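Local coordinates for hypothetical membrane protein (Corynebacterium glutamicum, PDB 6JSA) that binds heme through the HtaA C-terminal domain held in this chain and probably takes part in heme transfer during heme uptake, at residues A[31-36]-A[41-46]; A[67-72]-A[78-83]; A[83-88]-A[92-97]. All coordinates share one frame; numbering follows the deposited sequence.

Contact 1 of 3, residues A[31-36]-A[41-46]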
loop_
_atom_site.group_PDB
_atom_site.type_symbol
_atom_site.label_atom_id
_atom_site.label_comp_id
_atom_site.label_asym_id
_atom_site.label_seq_id
_atom_site.Cartn_x
_atom_site.Cartn_y
_atom_site.Cartn_z
ATOM N N TRP A 31 -12.207 2.217 -10.000
ATOM C CA TRP A 31 -11.900 1.354 -8.872
ATOM C C TRP A 31 -13.085 1.353 -7.928
ATOM O O TRP A 31 -13.919 2.264 -7.943
ATOM C CB TRP A 31 -10.637 1.774 -8.124
ATOM C CG TRP A 31 -10.668 3.162 -7.574
ATOM C CD1 TRP A 31 -11.366 3.600 -6.482
ATOM C CD2 TRP A 31 -9.931 4.290 -8.059
ATOM N NE1 TRP A 31 -11.122 4.932 -6.274
ATOM C CE2 TRP A 31 -10.245 5.383 -7.226
ATOM C CE3 TRP A 31 -9.045 4.485 -9.131
ATOM C CZ2 TRP A 31 -9.700 6.648 -7.420
ATOM C CZ3 TRP A 31 -8.501 5.743 -9.320
ATOM C CH2 TRP A 31 -8.829 6.809 -8.466
ATOM N N THR A 32 -13.170 0.299 -7.130
ATOM C CA THR A 32 -14.097 0.261 -6.014
ATOM C C THR A 32 -13.323 -0.023 -4.735
ATOM O O THR A 32 -12.232 -0.603 -4.752
ATOM C CB THR A 32 -15.233 -0.755 -6.217
ATOM O OG1 THR A 32 -14.699 -2.083 -6.219
ATOM C CG2 THR A 32 -15.972 -0.484 -7.524
ATOM N N LEU A 33 -13.912 0.415 -3.628
ATOM C CA LEU A 33 -13.283 0.417 -2.317
ATOM C C LEU A 33 -14.168 -0.323 -1.336
ATOM O O LEU A 33 -15.392 -0.158 -1.337
ATOM C CB LEU A 33 -13.104 1.850 -1.818
ATOM C CG LEU A 33 -12.272 2.736 -2.747
ATOM C CD1 LEU A 33 -12.146 4.142 -2.175
ATOM C CD2 LEU A 33 -10.883 2.131 -3.015
ATOM N N ASN A 34 -13.536 -1.111 -0.477
ATOM C CA ASN A 34 -14.245 -1.877 0.544
ATOM C C ASN A 34 -13.439 -1.688 1.824
ATOM O O ASN A 34 -12.379 -2.297 1.994
ATOM C CB ASN A 34 -14.342 -3.343 0.138
ATOM C CG ASN A 34 -15.478 -4.068 0.821
ATOM O OD1 ASN A 34 -16.604 -3.569 0.885
ATOM N ND2 ASN A 34 -15.193 -5.251 1.337
ATOM N N GLY A 35 -13.929 -0.832 2.712
ATOM C CA GLY A 35 -13.203 -0.567 3.935
ATOM C C GLY A 35 -12.053 0.393 3.775
ATOM O O GLY A 35 -11.190 0.447 4.654
ATOM N N VAL A 36 -12.018 1.147 2.673
ATOM C CA VAL A 36 -10.963 2.100 2.337
ATOM C C VAL A 36 -11.652 3.354 1.812
ATOM O O VAL A 36 -12.673 3.259 1.122
ATOM C CB VAL A 36 -10.029 1.503 1.249
ATOM C CG1 VAL A 36 -8.960 2.501 0.780
ATOM C CG2 VAL A 36 -9.407 0.208 1.736
ATOM N N GLN A 41 -6.271 12.423 -3.621
ATOM C CA GLN A 41 -5.697 11.456 -4.557
ATOM C C GLN A 41 -4.915 10.363 -3.827
ATOM O O GLN A 41 -3.939 9.817 -4.352
ATOM C CB GLN A 41 -4.881 12.131 -5.664
ATOM C CG GLN A 41 -5.725 13.087 -6.465
ATOM C CD GLN A 41 -4.915 13.845 -7.464
ATOM O OE1 GLN A 41 -4.371 14.908 -7.164
ATOM N NE2 GLN A 41 -4.833 13.311 -8.677
ATOM N N GLN A 42 -5.348 10.044 -2.608
ATOM C CA GLN A 42 -4.726 9.001 -1.802
ATOM C C GLN A 42 -5.819 8.113 -1.238
ATOM O O GLN A 42 -6.817 8.610 -0.703
ATOM C CB GLN A 42 -3.907 9.578 -0.643
ATOM C CG GLN A 42 -2.735 10.418 -1.085
ATOM C CD GLN A 42 -1.994 10.986 0.099
ATOM O OE1 GLN A 42 -2.492 11.884 0.776
ATOM N NE2 GLN A 42 -0.816 10.447 0.376
ATOM N N PHE A 43 -5.628 6.805 -1.342
ATOM C CA PHE A 43 -6.480 5.882 -0.613
ATOM C C PHE A 43 -6.246 6.035 0.885
ATOM O O PHE A 43 -5.126 6.307 1.336
ATOM C CB PHE A 43 -6.267 4.463 -1.133
ATOM C CG PHE A 43 -6.547 4.363 -2.606
ATOM C CD1 PHE A 43 -7.858 4.320 -3.066
ATOM C CD2 PHE A 43 -5.517 4.412 -3.537
ATOM C CE1 PHE A 43 -8.137 4.281 -4.421
ATOM C CE2 PHE A 43 -5.784 4.376 -4.900
ATOM C CZ PHE A 43 -7.100 4.304 -5.347
ATOM N N GLN A 44 -7.330 5.922 1.653
ATOM C CA GLN A 44 -7.353 6.261 3.070
ATOM C C GLN A 44 -7.620 4.983 3.846
ATOM O O GLN A 44 -8.668 4.343 3.667
ATOM C CB GLN A 44 -8.445 7.296 3.355
ATOM C CG GLN A 44 -8.321 8.572 2.521
ATOM C CD GLN A 44 -7.211 9.483 3.000
ATOM O OE1 GLN A 44 -7.002 9.639 4.201
ATOM N NE2 GLN A 44 -6.501 10.100 2.068
ATOM N N PHE A 45 -6.676 4.615 4.698
ATOM C CA PHE A 45 -6.724 3.366 5.439
ATOM C C PHE A 45 -6.881 3.675 6.917
ATOM O O PHE A 45 -6.288 4.633 7.429
ATOM C CB PHE A 45 -5.446 2.552 5.207
ATOM C CG PHE A 45 -5.190 2.242 3.756
ATOM C CD1 PHE A 45 -4.518 3.147 2.942
ATOM C CD2 PHE A 45 -5.645 1.054 3.205
ATOM C CE1 PHE A 45 -4.298 2.870 1.603
ATOM C CE2 PHE A 45 -5.423 0.764 1.862
ATOM C CZ PHE A 45 -4.751 1.677 1.064
ATOM N N SER A 46 -7.675 2.856 7.593
ATOM C CA SER A 46 -7.996 3.074 8.989
ATOM C C SER A 46 -7.871 1.740 9.703
ATOM O O SER A 46 -8.508 0.762 9.306
ATOM C CB SER A 46 -9.421 3.619 9.073
ATOM O OG SER A 46 -9.773 3.893 10.406
HETATM O O HOH W 1 -8.693 0.725 5.876
#
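Phe43 is the first residue of 41-46 to meet 31-36, and it points the edge of its ring at the indole of Trp31. The pair is edge-to-face, or T-shaped. The planes stand at 74°, and the centroids of the Trp31 five-membered ring and the Phe43 ring are 5.0 Å apart. Phe43 CZ lies over the centre of the indole, and Phe43 CE1 is 3.6 Å from Trp31 NE1. The two side chains arrive from opposite directions. Trp31 CG sits between the backbone N and the carbonyl carbon (chi1 59°), which turns the indole face to this edge. Leu33 crosses Phe43 at about a right angle, with Leu33 CD2 3.7 Å from Phe43 CD1. Nearer the backbone, Val36 CG1 is 3.8 Å from Phe43 CB.

Gln44 joins in through its backbone. Its O is 3.4 Å from Val36 CG1 and also receives a CA-H...O contact from Val36 CA. The Gln44 side chain turns back along its own strand, and NE2 bonds to Gln42 O from above the carbonyl plane.

Phe45 runs alongside Val36. Val36 CG1 sits over one ring face, toward the rim, while Val36 CG2 is 4.0 Å from Phe45 CE2. At Ser46 a water bridges the segments, 2.9 Å from Ser46 N and 2.8 Å from Gly35 O. No direct hydrogen bond joins the two segments, so apolar side chains carry the contact.

Strands 30-34 and 42-53 are not paired with each other; the contact is side-chain packing between two parts of the beta structure. Strand 30-34 pairs with strand 66-71, whose Ile67 packs on Leu33 and Phe43. Strand 42-53 pairs with strands 3-12 and 37-39. Helix 16-23, which bears the axial heme ligand Tyr21, lays Gln19 on Trp31 and Phe43, and Arg23 on Trp31.

Contact 2 of 3, residues A[67-72]-A[78-83]. With HEM (protoporphyrin IX containing Fe), chain B.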
loop_
_atom_site.group_PDB
_atom_site.type_symbol
_atom_site.label_atom_id
_atom_site.label_comp_id
_atom_site.label_asym_id
_atom_site.label_seq_id
_atom_site.Cartn_x
_atom_site.Cartn_y
_atom_site.Cartn_z
ATOM N N ILE A 67 -8.835 -2.394 -2.307
ATOM C CA ILE A 67 -9.025 -1.579 -3.498
ATOM C C ILE A 67 -9.109 -2.534 -4.677
ATOM O O ILE A 67 -8.288 -3.451 -4.790
ATOM C CB ILE A 67 -7.837 -0.626 -3.709
ATOM C CG1 ILE A 67 -7.559 0.200 -2.451
ATOM C CG2 ILE A 67 -8.081 0.245 -4.943
ATOM C CD1 ILE A 67 -6.192 0.818 -2.466
ATOM N N HIS A 68 -10.074 -2.304 -5.567
ATOM C CA HIS A 68 -10.283 -3.162 -6.732
ATOM C C HIS A 68 -10.265 -2.283 -7.980
ATOM O O HIS A 68 -11.235 -1.570 -8.260
ATOM C CB HIS A 68 -11.601 -3.916 -6.603
ATOM C CG HIS A 68 -11.754 -5.035 -7.583
ATOM N ND1 HIS A 68 -12.807 -5.923 -7.536
ATOM C CD2 HIS A 68 -10.988 -5.416 -8.634
ATOM C CE1 HIS A 68 -12.684 -6.800 -8.516
ATOM N NE2 HIS A 68 -11.588 -6.515 -9.196
ATOM N N PHE A 69 -9.159 -2.328 -8.727
ATOM C CA PHE A 69 -9.028 -1.590 -9.982
ATOM C C PHE A 69 -9.530 -2.450 -11.134
ATOM O O PHE A 69 -9.254 -3.650 -11.188
ATOM C CB PHE A 69 -7.558 -1.273 -10.261
ATOM C CG PHE A 69 -6.905 -0.361 -9.256
ATOM C CD1 PHE A 69 -7.099 1.011 -9.309
ATOM C CD2 PHE A 69 -6.052 -0.877 -8.287
ATOM C CE1 PHE A 69 -6.472 1.852 -8.415
ATOM C CE2 PHE A 69 -5.425 -0.038 -7.383
ATOM C CZ PHE A 69 -5.634 1.326 -7.447
ATOM N N THR A 70 -10.240 -1.826 -12.075
ATOM C CA THR A 70 -10.652 -2.508 -13.299
ATOM C C THR A 70 -10.439 -1.589 -14.491
ATOM O O THR A 70 -10.401 -0.363 -14.360
ATOM C CB THR A 70 -12.119 -2.945 -13.249
ATOM O OG1 THR A 70 -12.946 -1.802 -13.017
ATOM C CG2 THR A 70 -12.342 -3.975 -12.155
ATOM N N GLY A 71 -10.301 -2.202 -15.662
ATOM C CA GLY A 71 -10.105 -1.452 -16.892
ATOM C C GLY A 71 -10.124 -2.396 -18.073
ATOM O O GLY A 71 -10.119 -3.622 -17.917
ATOM N N HIS A 72 -10.143 -1.806 -19.267
ATOM C CA HIS A 72 -10.069 -2.570 -20.514
ATOM C C HIS A 72 -11.128 -3.671 -20.569
ATOM O O HIS A 72 -10.836 -4.836 -20.858
ATOM C CB HIS A 72 -8.666 -3.135 -20.723
ATOM C CG HIS A 72 -7.610 -2.084 -20.859
ATOM N ND1 HIS A 72 -7.431 -1.356 -22.017
ATOM C CD2 HIS A 72 -6.686 -1.631 -19.981
ATOM C CE1 HIS A 72 -6.430 -0.511 -21.849
ATOM N NE2 HIS A 72 -5.963 -0.655 -20.621
ATOM N N MET A 78 -7.234 -5.764 -10.772
ATOM C CA MET A 78 -6.155 -5.745 -9.792
ATOM C C MET A 78 -6.742 -5.455 -8.423
ATOM O O MET A 78 -7.377 -4.415 -8.223
ATOM C CB MET A 78 -5.102 -4.694 -10.149
ATOM C CG MET A 78 -3.923 -4.700 -9.195
ATOM S SD MET A 78 -2.702 -3.459 -9.659
ATOM C CE MET A 78 -1.261 -4.058 -8.784
ATOM N N GLN A 79 -6.521 -6.365 -7.485
ATOM C CA GLN A 79 -7.001 -6.216 -6.122
ATOM C C GLN A 79 -5.811 -6.094 -5.185
ATOM O O GLN A 79 -4.877 -6.900 -5.250
ATOM C CB GLN A 79 -7.844 -7.425 -5.720
ATOM C CG GLN A 79 -9.058 -7.652 -6.602
ATOM C CD GLN A 79 -9.815 -8.893 -6.203
ATOM O OE1 GLN A 79 -10.223 -9.039 -5.049
ATOM N NE2 GLN A 79 -9.995 -9.806 -7.148
ATOM N N ILE A 80 -5.861 -5.093 -4.311
ATOM C CA ILE A 80 -4.861 -4.885 -3.269
ATOM C C ILE A 80 -5.613 -4.830 -1.943
ATOM O O ILE A 80 -6.523 -4.005 -1.777
ATOM C CB ILE A 80 -4.069 -3.587 -3.494
ATOM C CG1 ILE A 80 -3.398 -3.588 -4.874
ATOM C CG2 ILE A 80 -3.042 -3.388 -2.384
ATOM C CD1 ILE A 80 -2.697 -2.297 -5.218
ATOM N N ALA A 81 -5.252 -5.708 -1.006
ATOM C CA ALA A 81 -6.003 -5.802 0.243
ATOM C C ALA A 81 -5.075 -5.953 1.441
ATOM O O ALA A 81 -3.946 -6.437 1.332
ATOM C CB ALA A 81 -6.974 -6.983 0.224
ATOM N N ASN A 82 -5.584 -5.543 2.606
ATOM C CA ASN A 82 -4.916 -5.798 3.886
ATOM C C ASN A 82 -3.480 -5.272 3.902
ATOM O O ASN A 82 -2.521 -6.002 4.201
ATOM C CB ASN A 82 -4.964 -7.286 4.224
ATOM C CG ASN A 82 -6.364 -7.786 4.387
ATOM O OD1 ASN A 82 -7.150 -7.198 5.126
ATOM N ND2 ASN A 82 -6.698 -8.870 3.696
ATOM N N ILE A 83 -3.325 -3.982 3.599
ATOM C CA ILE A 83 -1.977 -3.422 3.571
ATOM C C ILE A 83 -1.388 -3.395 4.975
ATOM O O ILE A 83 -2.101 -3.302 5.987
ATOM C CB ILE A 83 -1.884 -2.042 2.893
ATOM C CG1 ILE A 83 -2.477 -0.947 3.773
ATOM C CG2 ILE A 83 -2.501 -2.067 1.509
ATOM C CD1 ILE A 83 -1.973 0.437 3.380
HETATM C CHA HEM B . -0.297 1.848 -19.389
HETATM C CHB HEM B . -2.607 -0.526 -22.909
HETATM C CHC HEM B . -3.825 -3.992 -19.758
HETATM C CHD HEM B . -1.191 -1.817 -16.343
HETATM C C1A HEM B . -0.846 1.524 -20.607
HETATM C C2A HEM B . -0.799 2.349 -21.799
HETATM C C3A HEM B . -1.436 1.703 -22.779
HETATM C C4A HEM B . -1.889 0.434 -22.234
HETATM C CMA HEM B . -1.661 2.189 -24.232
HETATM C CAA HEM B . -0.174 3.751 -21.851
HETATM C CBA HEM B . -1.209 4.678 -21.201
HETATM C CGA HEM B . -0.707 6.094 -21.089
HETATM O O1A HEM B . 0.526 6.314 -21.140
HETATM O O2A HEM B . -1.547 7.012 -20.927
HETATM C C1B HEM B . -3.192 -1.643 -22.357
HETATM C C2B HEM B . -4.114 -2.543 -23.017
HETATM C C3B HEM B . -4.449 -3.510 -22.147
HETATM C C4B HEM B . -3.746 -3.234 -20.908
HETATM C CMB HEM B . -4.569 -2.357 -24.474
HETATM C CAB HEM B . -5.393 -4.725 -22.303
HETATM C CBB HEM B . -6.166 -4.982 -23.365
HETATM C C1C HEM B . -3.191 -3.731 -18.563
HETATM C C2C HEM B . -3.193 -4.602 -17.407
HETATM C C3C HEM B . -2.493 -3.996 -16.445
HETATM C C4C HEM B . -1.992 -2.737 -16.978
HETATM C CMC HEM B . -3.921 -5.959 -17.311
HETATM C CAC HEM B . -2.242 -4.572 -15.031
HETATM C CBC HEM B . -2.308 -3.784 -13.945
HETATM C C1D HEM B . -0.705 -0.652 -16.886
HETATM C C2D HEM B . 0.149 0.287 -16.202
HETATM C C3D HEM B . 0.397 1.298 -17.034
HETATM C C4D HEM B . -0.304 1.040 -18.274
HETATM C CMD HEM B . 0.672 0.115 -14.767
HETATM C CAD HEM B . 1.248 2.549 -16.731
HETATM C CBD HEM B . 0.291 3.648 -16.248
HETATM C CGD HEM B . 1.081 4.863 -15.836
HETATM O O1D HEM B . 1.421 5.699 -16.712
HETATM O O2D HEM B . 1.374 5.000 -14.622
HETATM N NA HEM B . -1.519 0.357 -20.903
HETATM N NB HEM B . -2.998 -2.087 -21.065
HETATM N NC HEM B . -2.442 -2.600 -18.270
HETATM N ND HEM B . -0.968 -0.167 -18.155
HETATM FE FE HEM B . -2.242 -0.981 -19.511
#
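Ile67, His68 and Phe69 pair with Ile80, Gln79 and Met78 in an antiparallel beta hairpin whose strand axes approach to 4.7 Å at 169°. Ile67 with Ile80 and Phe69 with Met78 are hydrogen-bonded pairs; His68 with Gln79 between them is a non-hydrogen-bonded pair. Each hydrogen-bonded pair has two backbone bonds, such as Phe69 N to Met78 O at 2.8 Å.

One face of the hairpin is apolar and buried. Phe69 CE2 meets Ile80 CD1 at 4.2 Å, near the plane of the ring. Ile67 CG2, from the same strand, covers one face of that ring. Met78 SD makes an oblique Met-aromatic contact, 5.5 Å from the Phe69 ring centroid. Phe18 meets Phe69 edge-to-face.

On the other face, His68 and Gln79 run side by side. In the His68 conformer described, one of two deposited, Gln79 CG lies over the imidazole face in a CH-pi contact, 3.8 Å from the centroid. In this conformer His68 CG is anti to the backbone N (chi1 -167°), which carries the ring over toward Gln79, and NE2 is also hydrogen-bonded to Asp77 OD1.

Beyond the paired residues, strand 66-71 delivers His72 to the heme pocket. Its NE2 is hydrogen-bonded to the OH of Tyr21, the axial iron ligand. The heme covers one face of the imidazole, with His72 CE1 3.3 Å from HEM C2B.

Contact 3 of 3, residues A[83-88]-A[92-97]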
loop_
_atom_site.group_PDB
_atom_site.type_symbol
_atom_site.label_atom_id
_atom_site.label_comp_id
_atom_site.label_asym_id
_atom_site.label_seq_id
_atom_site.Cartn_x
_atom_site.Cartn_y
_atom_site.Cartn_z
ATOM N N ILE A 83 -3.325 -3.982 3.599
ATOM C CA ILE A 83 -1.977 -3.422 3.571
ATOM C C ILE A 83 -1.388 -3.395 4.975
ATOM O O ILE A 83 -2.101 -3.302 5.987
ATOM C CB ILE A 83 -1.884 -2.042 2.893
ATOM C CG1 ILE A 83 -2.477 -0.947 3.773
ATOM C CG2 ILE A 83 -2.501 -2.067 1.509
ATOM C CD1 ILE A 83 -1.973 0.437 3.380
ATOM N N GLU A 84 -0.064 -3.485 5.032
ATOM C CA GLU A 84 0.688 -3.472 6.276
ATOM C C GLU A 84 1.953 -2.667 6.038
ATOM O O GLU A 84 2.648 -2.883 5.039
ATOM C CB GLU A 84 1.055 -4.898 6.703
ATOM C CG GLU A 84 2.072 -4.978 7.825
ATOM C CD GLU A 84 2.444 -6.405 8.159
ATOM O OE1 GLU A 84 1.753 -7.337 7.681
ATOM O OE2 GLU A 84 3.435 -6.597 8.894
ATOM N N ILE A 85 2.221 -1.713 6.924
ATOM C CA ILE A 85 3.487 -0.995 6.956
ATOM C C ILE A 85 4.355 -1.653 8.016
ATOM O O ILE A 85 4.022 -1.633 9.205
ATOM C CB ILE A 85 3.269 0.489 7.283
ATOM C CG1 ILE A 85 2.416 1.156 6.199
ATOM C CG2 ILE A 85 4.603 1.191 7.436
ATOM C CD1 ILE A 85 1.947 2.543 6.567
ATOM N N SER A 86 5.463 -2.244 7.593
ATOM C CA SER A 86 6.428 -2.855 8.490
ATOM C C SER A 86 7.710 -2.042 8.420
ATOM O O SER A 86 8.123 -1.624 7.335
ATOM C CB SER A 86 6.685 -4.299 8.058
ATOM O OG SER A 86 7.536 -4.969 8.958
ATOM N N PHE A 87 8.330 -1.787 9.572
ATOM C CA PHE A 87 9.554 -1.003 9.576
ATOM C C PHE A 87 10.563 -1.576 10.557
ATOM O O PHE A 87 10.210 -2.155 11.584
ATOM C CB PHE A 87 9.331 0.506 9.812
ATOM C CG PHE A 87 8.691 0.850 11.137
ATOM C CD1 PHE A 87 7.310 0.952 11.258
ATOM C CD2 PHE A 87 9.477 1.122 12.253
ATOM C CE1 PHE A 87 6.729 1.289 12.477
ATOM C CE2 PHE A 87 8.898 1.458 13.465
ATOM C CZ PHE A 87 7.526 1.544 13.575
ATOM N N ASN A 88 11.827 -1.409 10.197
ATOM C CA ASN A 88 12.968 -1.756 11.046
ATOM C C ASN A 88 13.929 -0.582 10.891
ATOM O O ASN A 88 14.573 -0.450 9.845
ATOM C CB ASN A 88 13.628 -3.050 10.583
ATOM C CG ASN A 88 12.756 -4.272 10.798
ATOM O OD1 ASN A 88 11.907 -4.601 9.971
ATOM N ND2 ASN A 88 12.984 -4.971 11.904
ATOM N N GLY A 92 11.819 -0.300 5.539
ATOM C CA GLY A 92 10.719 -1.196 5.811
ATOM C C GLY A 92 10.139 -1.796 4.556
ATOM O O GLY A 92 10.756 -1.783 3.487
ATOM N N GLU A 93 8.929 -2.324 4.708
ATOM C CA GLU A 93 8.240 -3.027 3.639
ATOM C C GLU A 93 6.767 -2.661 3.655
ATOM O O GLU A 93 6.152 -2.529 4.722
ATOM C CB GLU A 93 8.367 -4.542 3.822
ATOM C CG GLU A 93 9.794 -5.049 3.716
ATOM C CD GLU A 93 9.906 -6.539 3.963
ATOM O OE1 GLU A 93 9.083 -7.090 4.722
ATOM O OE2 GLU A 93 10.820 -7.162 3.389
ATOM N N LEU A 94 6.204 -2.507 2.469
ATOM C CA LEU A 94 4.763 -2.370 2.298
ATOM C C LEU A 94 4.260 -3.722 1.809
ATOM O O LEU A 94 4.646 -4.177 0.726
ATOM C CB LEU A 94 4.458 -1.263 1.295
ATOM C CG LEU A 94 2.982 -0.968 1.042
ATOM C CD1 LEU A 94 2.241 -0.684 2.341
ATOM C CD2 LEU A 94 2.873 0.207 0.079
ATOM N N ILE A 95 3.446 -4.379 2.626
ATOM C CA ILE A 95 2.953 -5.726 2.368
ATOM C C ILE A 95 1.456 -5.656 2.085
ATOM O O ILE A 95 0.737 -4.871 2.709
ATOM C CB ILE A 95 3.242 -6.607 3.600
ATOM C CG1 ILE A 95 4.753 -6.690 3.867
ATOM C CG2 ILE A 95 2.634 -7.990 3.460
ATOM C CD1 ILE A 95 5.097 -7.116 5.284
ATOM N N ALA A 96 0.980 -6.482 1.153
ATOM C CA ALA A 96 -0.447 -6.547 0.869
ATOM C C ALA A 96 -0.762 -7.894 0.240
ATOM O O ALA A 96 0.131 -8.596 -0.243
ATOM C CB ALA A 96 -0.883 -5.413 -0.060
ATOM N N ASP A 97 -2.046 -8.250 0.264
ATOM C CA ASP A 97 -2.565 -9.376 -0.503
ATOM C C ASP A 97 -2.940 -8.861 -1.886
ATOM O O ASP A 97 -3.696 -7.891 -2.006
ATOM C CB ASP A 97 -3.829 -9.935 0.153
ATOM C CG ASP A 97 -3.626 -10.325 1.608
ATOM O OD1 ASP A 97 -2.469 -10.558 2.016
ATOM O OD2 ASP A 97 -4.639 -10.406 2.339
#
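In this antiparallel beta hairpin, the carboxylate of Glu84 has Ile95 CD1 over one of its faces, 4.0 Å from Glu84 CD and about as far from either oxygen. The two oxygens have polar partners elsewhere: OE1 forms a salt bridge with Arg112 and OE2 a hydrogen bond with Ser60. These partners probably hold the group in its rotation. The Phe87 ring turns from 92-97 and packs on Phe120 and Leu123 of strand 113-125.

Glu84 with Ile95 and Ser86 with Glu93 are hydrogen-bonded pairs, each closed by two backbone bonds. Ile95 N to Glu84 O is 2.9 Å long and nearly straight at 175°. Ile85 with Leu94 and Phe87 with Gly92 are non-hydrogen-bonded pairs.

Glu84 and Ile95 lie alongside each other on the face they share with Ser86 and Glu93. With CG anti to the backbone N (chi1 168°) and the rest extended, Glu84 reaches as far out as Ile95 CD1.

Leu94 and Ile85 point to the opposite, buried face. Leu94 CD1 is 4.3 Å from Ile85 CG1 and 3.5 Å from Glu84 O. Ile159 touches both side chains, and Ala10 and Phe161 add to the packing on Ile85. This is plain core packing away from the heme.

Near the turn, the backbones draw close at Gly92, which has no side chain. Phe87 CA and Gly92 CA are 3.9 Å apart, and Gly92 CA is 3.0 Å from Ser86 O. At the other end, Ile83 CG2 touches Ala96 CB at 4.0 Å. There Ile95 O takes the N-H of Glu84, bent to 140°, and a CA-H...O contact from Ile83 CA at 3.2 Å.

Overall arrangement
From the N terminus the contacts follow in series, and none nests in or crosses another. Contact 1 closes a short excursion of the chain that includes strand 37-39. Contact 2 closes the hairpin of strands 66-71 and 76-88, further along the chain, and contact 3 begins at Ile83, where contact 2 ends. Strand 66-71 links the first two: Thr32 O meets His68 N, and Trp31 CB packs on His68 O. Strand 76-88 turns a corner at Asn82, which bonds to Asp97. Ile83 also packs on Phe45 of contact 1, although the centres of contacts 1 and 3 are about 17 Å apart. Strand 76-88 thus runs on from the hairpin that carries His72 at the heme to the hairpin of contact 3.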